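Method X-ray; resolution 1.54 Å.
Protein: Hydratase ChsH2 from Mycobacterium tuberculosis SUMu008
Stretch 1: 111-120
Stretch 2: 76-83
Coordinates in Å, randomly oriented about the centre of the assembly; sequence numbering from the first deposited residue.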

# COMPACT_ATOMS: atom_id res chain seq x y z
N ARG F 111 12.97 -20.65 -9.42
CA ARG F 111 12.17 -21.68 -10.09
C ARG F 111 10.91 -21.95 -9.30
O ARG F 111 10.93 -21.99 -8.07
CB ARG F 111 12.99 -22.97 -10.20
CG ARG F 111 14.31 -22.80 -10.91
CD ARG F 111 15.07 -24.11 -11.03
NE ARG F 111 16.21 -23.99 -11.93
CZ ARG F 111 17.45 -23.69 -11.54
NH1 ARG F 111 17.71 -23.48 -10.25
NH2 ARG F 111 18.42 -23.60 -12.44
N ASN F 112 9.79 -22.14 -10.00
CA ASN F 112 8.59 -22.66 -9.36
C ASN F 112 8.30 -24.04 -9.92
O ASN F 112 9.07 -24.55 -10.73
CB ASN F 112 7.39 -21.69 -9.43
CG ASN F 112 6.89 -21.45 -10.85
OD1 ASN F 112 7.35 -22.07 -11.80
ND2 ASN F 112 5.93 -20.54 -10.98
N THR F 113 7.22 -24.67 -9.49
CA THR F 113 7.03 -26.08 -9.82
C THR F 113 7.03 -26.33 -11.33
O THR F 113 7.57 -27.33 -11.81
CB THR F 113 5.78 -26.64 -9.14
OG1 THR F 113 4.79 -25.61 -9.04
CG2 THR F 113 6.13 -27.13 -7.74
N LEU F 114 6.45 -25.39 -12.08
CA LEU F 114 6.38 -25.48 -13.54
C LEU F 114 7.73 -25.30 -14.22
O LEU F 114 8.14 -26.14 -15.02
CB LEU F 114 5.39 -24.44 -14.08
N GLY F 115 8.43 -24.20 -13.93
CA GLY F 115 9.69 -23.95 -14.59
C GLY F 115 10.47 -22.80 -13.99
O GLY F 115 10.25 -22.42 -12.84
N ASP F 116 11.39 -22.25 -14.77
CA ASP F 116 12.18 -21.10 -14.34
C ASP F 116 11.36 -19.83 -14.46
O ASP F 116 10.92 -19.46 -15.55
CB ASP F 116 13.46 -20.95 -15.17
CG ASP F 116 14.44 -22.09 -14.95
OD1 ASP F 116 14.23 -22.92 -14.04
OD2 ASP F 116 15.44 -22.15 -15.70
N HIS F 117 11.14 -19.17 -13.33
CA HIS F 117 10.38 -17.93 -13.31
C HIS F 117 11.26 -16.74 -13.61
O HIS F 117 10.88 -15.84 -14.34
CB HIS F 117 9.72 -17.74 -11.94
CG HIS F 117 9.28 -16.34 -11.68
ND1 HIS F 117 8.33 -15.71 -12.45
CD2 HIS F 117 9.69 -15.43 -10.77
CE1 HIS F 117 8.16 -14.47 -12.01
NE2 HIS F 117 8.97 -14.28 -10.98
N VAL F 118 12.45 -16.71 -13.03
CA VAL F 118 13.36 -15.60 -13.26
C VAL F 118 14.81 -16.10 -13.36
O VAL F 118 15.22 -16.99 -12.63
CB VAL F 118 13.20 -14.49 -12.19
CG1 VAL F 118 13.50 -15.00 -10.80
CG2 VAL F 118 14.06 -13.26 -12.54
N THR F 119 15.54 -15.52 -14.30
CA THR F 119 16.97 -15.79 -14.45
C THR F 119 17.67 -14.45 -14.45
O THR F 119 17.31 -13.55 -15.23
CB THR F 119 17.24 -16.54 -15.76
OG1 THR F 119 16.49 -17.77 -15.75
CG2 THR F 119 18.71 -16.87 -15.91
N ALA F 120 18.64 -14.28 -13.55
CA ALA F 120 19.21 -12.96 -13.36
C ALA F 120 20.72 -13.01 -13.23
O ALA F 120 21.30 -14.02 -12.84
CB ALA F 120 18.62 -12.29 -12.14
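Stretch 2 (76-83) IGLRLGVP

Stretch 2 lies alongside stretch 1 as an antiparallel neighbour in the same sheet. Residues 76-80 are extended, with phi between about -140° and -92° and psi between 122° and 158°, and they form a strand that begins earlier in the chain; Gly81, Val82 and Pro83 follow as a loop. The strand runs against 116-120 with an angle of 148° between the N-to-C directions, and the two axes approach to 4.7 Å. In register, Ala120 faces Leu78, Thr119 faces Arg79 and Val118 faces Leu80, with CA-CA distances of 4.1, 5.4 and 4.6 Å. Beyond Leu80 the pairing shifts, so that the CA of His117 lies 4.6 Å from the CA of Val82. Together the stretches bury 580 Å².

Backbone hydrogen bonds accompany this register. Thr119 and Arg79 form the hydrogen-bonded pair, with Arg79 N 2.9 Å from Thr119 O and Thr119 N 3.0 Å from Arg79 O. Past the strand, Gly81 N donates to His117 O at 2.8 Å and Val82 N to Asp116 O at 3.0 Å. Two successive amides of stretch 2 thus meet two successive carbonyls of stretch 1. Gly81, at phi/psi -112/-107, packs its CA 3.3 Å from Asp116 O; a CB here would clash with that oxygen. CA-H...O contacts accompany the ladder, including Ala120 CA to Gly77 O at 3.1 Å and Leu78 CA to Thr119 O at 3.3 Å.

Side chains and a water add further polar contacts. His117 ND1 donates to Val82 O at 2.7 Å, and this carbonyl lies at the ring edge, near its plane, as an in-plane N-H requires. Asn112 ND2 makes a weak hydrogen bond to Pro83 O at 3.1 Å, while Asn112 OD1 accepts from Gly115 N at 3.2 Å, tying the turn of stretch 1 to the end of stretch 2. A water bridges the strands, donating to Arg79 O at 3.2 Å and hydrogen-bonded to Thr119 OG1 at 2.9 Å.

Apolar packing follows the alternation of the strands. Val118, Ala120, Leu78 and Leu80 share one face of the sheet: Val118 CG2 lies 3.9 Å from Leu78 CB and 3.8 Å from Leu80 CD2, and Ala120 CB is 3.7 Å from Leu78 CB. Leu80 CD2 also sits over one face of the His117 ring, 4.3 Å from His117 CE1. On the other sheet face, Thr119 CB meets Arg79 CG at 3.9 Å. Outside these apolar pairs, Val82, with 87 Å² covered, makes van der Waals contacts through CG2, 3.3 Å from Asn112 OD1 and 3.8 Å from Gly115 O.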

# COMPACT_ATOMS: atom_id res chain seq x y z
N ILE F 76 21.59 -5.18 -12.00
CA ILE F 76 20.77 -6.38 -11.97
C ILE F 76 20.13 -6.50 -13.34
O ILE F 76 19.45 -5.58 -13.79
CB ILE F 76 19.66 -6.30 -10.90
CG1 ILE F 76 20.27 -6.26 -9.49
CG2 ILE F 76 18.69 -7.49 -11.02
CD1 ILE F 76 19.24 -5.95 -8.41
N GLY F 77 20.38 -7.61 -14.01
CA GLY F 77 19.72 -7.85 -15.28
C GLY F 77 18.92 -9.13 -15.18
O GLY F 77 19.44 -10.16 -14.76
N LEU F 78 17.65 -9.10 -15.56
CA LEU F 78 16.89 -10.33 -15.45
C LEU F 78 15.97 -10.58 -16.62
O LEU F 78 15.60 -9.65 -17.37
CB LEU F 78 16.13 -10.39 -14.12
CG LEU F 78 15.15 -9.26 -13.81
CD1 LEU F 78 13.80 -9.53 -14.47
CD2 LEU F 78 14.99 -9.11 -12.31
N ARG F 79 15.62 -11.84 -16.78
CA ARG F 79 14.66 -12.22 -17.79
C ARG F 79 13.64 -13.15 -17.15
O ARG F 79 13.98 -14.04 -16.37
CB ARG F 79 15.35 -12.87 -18.99
CG ARG F 79 16.16 -14.11 -18.68
CD ARG F 79 16.59 -14.81 -19.98
NE ARG F 79 17.39 -15.99 -19.68
CZ ARG F 79 17.95 -16.78 -20.60
NH1 ARG F 79 17.78 -16.52 -21.90
NH2 ARG F 79 18.66 -17.82 -20.22
N LEU F 80 12.37 -12.93 -17.47
CA LEU F 80 11.32 -13.72 -16.90
C LEU F 80 11.00 -14.91 -17.79
O LEU F 80 11.11 -14.82 -19.02
CB LEU F 80 10.08 -12.86 -16.65
CG LEU F 80 10.35 -11.70 -15.68
CD1 LEU F 80 9.09 -10.90 -15.42
CD2 LEU F 80 10.94 -12.22 -14.35
N GLY F 81 10.65 -16.02 -17.16
CA GLY F 81 10.21 -17.20 -17.87
C GLY F 81 8.74 -17.38 -17.56
O GLY F 81 7.90 -16.63 -18.03
N VAL F 82 8.43 -18.38 -16.75
CA VAL F 82 7.04 -18.65 -16.41
C VAL F 82 6.57 -17.65 -15.36
O VAL F 82 7.39 -17.09 -14.63
CB VAL F 82 6.86 -20.10 -15.91
CG1 VAL F 82 7.32 -21.09 -16.97
CG2 VAL F 82 7.61 -20.32 -14.60
N PRO F 83 5.26 -17.38 -15.31
CA PRO F 83 4.75 -16.45 -14.30
C PRO F 83 4.85 -17.00 -12.88
O PRO F 83 4.90 -18.22 -12.68
CB PRO F 83 3.27 -16.26 -14.70
CG PRO F 83 3.18 -16.78 -16.11
CD PRO F 83 4.21 -17.86 -16.21
O HOH W 1 13.83 -17.18 -16.59